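Local atomic coordinates of CCHC-type domain-containing protein (Trypanosoma brucei brucei, PDB entry 7C45), a protein that binds oligo-uridine RNA and calcium and zinc ions, and probably trims guide RNA as a 3'-5' exoribonuclease of the RNase D type. Residues 17-22 and 26-31; 30-35 and 85-90. All blocks are in the same frame, centred on the assembly; numbering follows the deposited sequence.

Contact 1. Residues 17-22 and 26-31; sequences RVVDTH and KEAVTS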
loop_
_atom_site.group_PDB
_atom_site.type_symbol
_atom_site.label_atom_id
_atom_site.label_comp_id
_atom_site.label_asym_id
_atom_site.label_seq_id
_atom_site.Cartn_x
_atom_site.Cartn_y
_atom_site.Cartn_z
ATOM N N ARG A 17 18.579 3.703 3.534
ATOM C CA ARG A 17 19.885 3.762 2.890
ATOM C C ARG A 17 19.680 4.237 1.464
ATOM O O ARG A 17 19.008 3.555 0.694
ATOM C CB ARG A 17 20.554 2.395 2.881
ATOM C CG ARG A 17 21.999 2.417 2.486
ATOM C CD ARG A 17 22.679 1.256 3.184
ATOM N NE ARG A 17 22.454 1.365 4.615
ATOM C CZ ARG A 17 22.434 0.338 5.457
ATOM N NH1 ARG A 17 22.214 0.556 6.751
ATOM N NH2 ARG A 17 22.610 -0.906 5.010
ATOM N N VAL A 18 20.258 5.392 1.124
ATOM C CA VAL A 18 20.135 5.932 -0.228
ATOM C C VAL A 18 20.992 5.112 -1.180
ATOM O O VAL A 18 22.186 4.907 -0.941
ATOM C CB VAL A 18 20.556 7.409 -0.265
ATOM C CG1 VAL A 18 20.547 7.920 -1.718
ATOM C CG2 VAL A 18 19.656 8.243 0.610
ATOM N N VAL A 19 20.400 4.658 -2.264
ATOM C CA VAL A 19 21.110 3.859 -3.254
ATOM C C VAL A 19 21.268 4.742 -4.488
ATOM O O VAL A 19 20.343 4.880 -5.294
ATOM C CB VAL A 19 20.381 2.542 -3.557
ATOM C CG1 VAL A 19 21.103 1.755 -4.645
ATOM C CG2 VAL A 19 20.292 1.707 -2.264
ATOM N N ASP A 20 22.442 5.368 -4.632
ATOM C CA ASP A 20 22.606 6.370 -5.672
ATOM C C ASP A 20 23.915 6.228 -6.439
ATOM O O ASP A 20 24.250 7.117 -7.226
ATOM C CB ASP A 20 22.475 7.770 -5.084
ATOM C CG ASP A 20 23.474 8.055 -3.984
ATOM O OD1 ASP A 20 24.202 7.141 -3.528
ATOM O OD2 ASP A 20 23.492 9.214 -3.552
ATOM N N THR A 21 24.640 5.127 -6.248
ATOM C CA THR A 21 25.787 4.791 -7.067
ATOM C C THR A 21 25.654 3.353 -7.547
ATOM O O THR A 21 24.917 2.539 -6.987
ATOM C CB THR A 21 27.114 4.949 -6.308
ATOM O OG1 THR A 21 27.198 3.950 -5.288
ATOM C CG2 THR A 21 27.185 6.321 -5.649
ATOM N N HIS A 22 26.407 3.044 -8.603
ATOM C CA HIS A 22 26.423 1.686 -9.124
ATOM C C HIS A 22 26.888 0.694 -8.063
ATOM O O HIS A 22 26.313 -0.391 -7.931
ATOM C CB HIS A 22 27.316 1.632 -10.370
ATOM C CG HIS A 22 27.295 0.312 -11.076
ATOM N ND1 HIS A 22 26.170 -0.178 -11.705
ATOM C CD2 HIS A 22 28.261 -0.619 -11.255
ATOM C CE1 HIS A 22 26.443 -1.355 -12.238
ATOM N NE2 HIS A 22 27.706 -1.644 -11.981
ATOM N N LYS A 26 24.530 -2.524 -6.708
ATOM C CA LYS A 26 24.853 -3.947 -6.753
ATOM C C LYS A 26 24.584 -4.605 -5.413
ATOM O O LYS A 26 24.010 -5.697 -5.354
ATOM C CB LYS A 26 26.317 -4.146 -7.137
ATOM C CG LYS A 26 26.755 -3.335 -8.318
ATOM C CD LYS A 26 26.271 -3.935 -9.599
ATOM C CE LYS A 26 27.289 -4.938 -10.078
ATOM N NZ LYS A 26 26.801 -5.810 -11.185
ATOM N N GLU A 27 24.990 -3.946 -4.335
ATOM C CA GLU A 27 24.791 -4.491 -3.000
ATOM C C GLU A 27 23.307 -4.615 -2.683
ATOM O O GLU A 27 22.873 -5.613 -2.105
ATOM C CB GLU A 27 25.484 -3.595 -1.981
ATOM C CG GLU A 27 25.420 -4.063 -0.556
ATOM N N ALA A 28 22.523 -3.599 -3.045
ATOM C CA ALA A 28 21.099 -3.625 -2.725
ATOM C C ALA A 28 20.391 -4.733 -3.492
ATOM O O ALA A 28 19.536 -5.428 -2.940
ATOM C CB ALA A 28 20.460 -2.270 -3.044
ATOM N N VAL A 29 20.724 -4.888 -4.775
ATOM C CA VAL A 29 20.173 -5.971 -5.582
ATOM C C VAL A 29 20.498 -7.333 -4.971
ATOM O O VAL A 29 19.626 -8.197 -4.852
ATOM C CB VAL A 29 20.694 -5.871 -7.025
ATOM C CG1 VAL A 29 20.401 -7.130 -7.774
ATOM C CG2 VAL A 29 20.049 -4.667 -7.719
ATOM N N THR A 30 21.763 -7.552 -4.600
ATOM C CA THR A 30 22.107 -8.827 -3.964
ATOM C C THR A 30 21.262 -9.077 -2.709
ATOM O O THR A 30 20.815 -10.202 -2.474
ATOM C CB THR A 30 23.594 -8.881 -3.631
ATOM O OG1 THR A 30 24.356 -8.665 -4.812
ATOM C CG2 THR A 30 23.952 -10.238 -3.063
ATOM N N SER A 31 21.016 -8.049 -1.897
ATOM C CA SER A 31 20.167 -8.238 -0.717
ATOM C C SER A 31 18.753 -8.638 -1.108
ATOM O O SER A 31 18.211 -9.637 -0.620
ATOM C CB SER A 31 20.129 -6.966 0.111
ATOM O OG SER A 31 19.200 -7.097 1.171
#

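Contact 2. Residues 30-35 and 85-90; sequences TSLQGA and KDMQSL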
loop_
_atom_site.group_PDB
_atom_site.type_symbol
_atom_site.label_atom_id
_atom_site.label_comp_id
_atom_site.label_asym_id
_atom_site.label_seq_id
_atom_site.Cartn_x
_atom_site.Cartn_y
_atom_site.Cartn_z
ATOM N N THR A 30 21.763 -7.552 -4.600
ATOM C CA THR A 30 22.107 -8.827 -3.964
ATOM C C THR A 30 21.262 -9.077 -2.709
ATOM O O THR A 30 20.815 -10.202 -2.474
ATOM C CB THR A 30 23.594 -8.881 -3.631
ATOM O OG1 THR A 30 24.356 -8.665 -4.812
ATOM C CG2 THR A 30 23.952 -10.238 -3.063
ATOM N N SER A 31 21.016 -8.049 -1.897
ATOM C CA SER A 31 20.167 -8.238 -0.717
ATOM C C SER A 31 18.753 -8.638 -1.108
ATOM O O SER A 31 18.211 -9.637 -0.620
ATOM C CB SER A 31 20.129 -6.966 0.111
ATOM O OG SER A 31 19.200 -7.097 1.171
ATOM N N LEU A 32 18.137 -7.869 -2.003
ATOM C CA LEU A 32 16.761 -8.158 -2.376
ATOM C C LEU A 32 16.640 -9.503 -3.070
ATOM O O LEU A 32 15.581 -10.134 -3.009
ATOM C CB LEU A 32 16.221 -7.054 -3.282
ATOM C CG LEU A 32 16.120 -5.680 -2.680
ATOM C CD1 LEU A 32 15.836 -4.671 -3.795
ATOM C CD2 LEU A 32 15.045 -5.634 -1.598
ATOM N N GLN A 33 17.716 -9.966 -3.719
ATOM C CA GLN A 33 17.693 -11.272 -4.371
ATOM C C GLN A 33 17.427 -12.412 -3.403
ATOM O O GLN A 33 16.938 -13.470 -3.818
ATOM C CB GLN A 33 19.010 -11.525 -5.091
ATOM C CG GLN A 33 19.024 -10.901 -6.444
ATOM C CD GLN A 33 20.331 -11.083 -7.156
ATOM O OE1 GLN A 33 21.360 -11.343 -6.547
ATOM N NE2 GLN A 33 20.299 -10.924 -8.468
ATOM N N GLY A 34 17.783 -12.254 -2.138
ATOM C CA GLY A 34 17.490 -13.259 -1.134
ATOM C C GLY A 34 16.165 -13.097 -0.413
ATOM O O GLY A 34 15.921 -13.788 0.576
ATOM N N ALA A 35 15.300 -12.197 -0.864
ATOM C CA ALA A 35 14.035 -11.989 -0.173
ATOM C C ALA A 35 12.966 -12.967 -0.645
ATOM O O ALA A 35 13.005 -13.503 -1.757
ATOM C CB ALA A 35 13.520 -10.565 -0.392
ATOM N N LYS A 85 18.789 -2.580 -14.937
ATOM C CA LYS A 85 19.663 -3.633 -15.450
ATOM C C LYS A 85 19.460 -4.976 -14.749
ATOM O O LYS A 85 19.060 -5.960 -15.375
ATOM C CB LYS A 85 21.126 -3.189 -15.340
ATOM N N ASP A 86 19.709 -5.030 -13.449
ATOM C CA ASP A 86 19.438 -6.252 -12.700
ATOM C C ASP A 86 18.112 -6.224 -11.946
ATOM O O ASP A 86 17.537 -7.295 -11.692
ATOM C CB ASP A 86 20.583 -6.549 -11.716
ATOM C CG ASP A 86 21.823 -7.121 -12.408
ATOM O OD1 ASP A 86 21.744 -7.465 -13.611
ATOM O OD2 ASP A 86 22.868 -7.238 -11.738
ATOM N N MET A 87 17.582 -5.044 -11.617
ATOM C CA MET A 87 16.320 -5.027 -10.876
ATOM C C MET A 87 15.176 -5.641 -11.676
ATOM O O MET A 87 14.232 -6.176 -11.085
ATOM C CB MET A 87 15.961 -3.600 -10.451
ATOM C CG MET A 87 16.797 -3.056 -9.315
ATOM S SD MET A 87 16.426 -3.854 -7.728
ATOM C CE MET A 87 14.775 -3.244 -7.420
ATOM N N GLN A 88 15.228 -5.577 -13.011
ATOM C CA GLN A 88 14.104 -6.087 -13.800
ATOM C C GLN A 88 13.902 -7.581 -13.578
ATOM O O GLN A 88 12.769 -8.069 -13.564
ATOM C CB GLN A 88 14.307 -5.787 -15.287
ATOM C CG GLN A 88 15.527 -6.424 -15.908
ATOM C CD GLN A 88 15.740 -5.984 -17.339
ATOM O OE1 GLN A 88 14.780 -5.806 -18.093
ATOM N NE2 GLN A 88 17.004 -5.794 -17.724
ATOM N N SER A 89 14.989 -8.323 -13.386
ATOM C CA SER A 89 14.854 -9.759 -13.199
ATOM C C SER A 89 14.166 -10.078 -11.877
ATOM O O SER A 89 13.324 -10.972 -11.796
ATOM C CB SER A 89 16.233 -10.405 -13.265
ATOM O OG SER A 89 16.148 -11.769 -12.964
ATOM N N LEU A 90 14.524 -9.359 -10.834
ATOM C CA LEU A 90 13.885 -9.539 -9.548
ATOM C C LEU A 90 12.415 -9.120 -9.604
ATOM O O LEU A 90 11.541 -9.795 -9.044
ATOM C CB LEU A 90 14.682 -8.727 -8.543
ATOM C CG LEU A 90 14.492 -8.584 -7.060
ATOM C CD1 LEU A 90 15.739 -7.894 -6.590
ATOM C CD2 LEU A 90 13.301 -7.718 -6.825
#

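Contact 1. Residues 17-22 and 26-31
The imidazole ring of His22 carries the side chain of Lys26 over one of its faces. Lys26 CD stands 3.9 Å from the centroid of the His22 ring and 29° off its normal, a CH-pi contact made by a methylene and not by the charged end. The same CD comes within 3.6 Å of His22 NE2 and 3.7 Å of His22 CE1, over that side of the ring face, while Lys26 CG lies above the same face, 4.1 Å from the plane and less far off centre. The His22 ring swings to this position with CG anti to the backbone N (chi1 -174°), and the Lys26 chain, bent at chi2 and chi3, folds back over it. Lysine suits this place because its aliphatic chain can lie on the ring while its amine reaches past the edge. Lys26 NZ is 4.3 Å from His22 NE2; an amine there might disfavour protonation of the ring, although the nearby carboxylate of Asp86 would offset this. All three residues belong to a zinc site seen in this protein, although that zinc is not bound here.

In the backbone, the first turn of the helix is closed by Lys26 N, which gives a hydrogen bond to His22 O at 3.0 Å. Thr21 is the N-cap, its OG1 bonded to Lys24 N, a role for which its short hydroxyl is well suited.

At the other end the contact is wholly apolar: Val19 CG2 meets Ala28 CB at 4.1 Å, the small methyl letting the helix lie close to the strand. Backbone hydrogen bonds of Val19 with Leu72 and Asp74 pair strand 16-19, outermost in the sheet, with strand 70-74; helix 22-33 rests on Phe73, and His22 touches Val82 of helix 80-92.

Contact 2. Residues 30-35 and 85-90
Leu32 of helix 22-33 and Leu90 of helix 80-92 press into each other at the tight end of this contact. Leu90 CD1 lies only 3.4 Å from Leu32 CB, closer than carbons usually pack, and 4.0 Å from Leu32 C, so one methyl of Leu90 is lodged against the root of its partner and the adjoining backbone. It gets there because Leu90 CG is anti to its own backbone N (chi1 -178°), which carries the branch toward helix 22-33. The other end of Leu32 is met more easily: its CD1 sits 4.0 Å from Met87 CE and 4.1 Å from Met87 SD. The flexible thioether chain, bent at chi2 and chi3, brings its end to the leucine at a slant, something an unbranched methionine does readily.

These residues are part of the hydrophobic layer between helices and sheet in the RNase H-like 3'-5' exonuclease fold. Leu32 and Met87 both touch Phe73 of strand 70-74, while Leu32 and Leu90 share Ile38 of strand 37-44; branched or flexible apolar side chains fit between such aromatic and aliphatic neighbours.

On the outer side the packing thins. The side chain of Gln33 comes no nearer than its CG, 4.5 Å from Leu90 CD1, and no hydrogen bond joins the two segments. Gln33 is exposed, as suits a polar amide on a flexible chain at the surface. Asp86, also exposed on this side of helix 80-92, is one of the ligands of a zinc site seen in this protein but not occupied in this chain.

In the fold
From the N terminus, contact 1 comes first and closes a short turn: strand 16-19 leads through the cap at Thr21 into helix 22-33, and the first turns of that helix fold back beside the strand. Contact 2 starts on the same helix, sharing Thr30 and Ser31, and spans the 49 residues that hold strands 37-44, 57-64 and 70-74 before helix 80-92 arrives. The two therefore follow one another along the chain, neither nested nor crossing. Between them Val29 joins the contacts, its CG2 3.7 Å from Met87 SD. Helix 22-33 is thus tied on one flank to the edge strand and on another to helix 80-92.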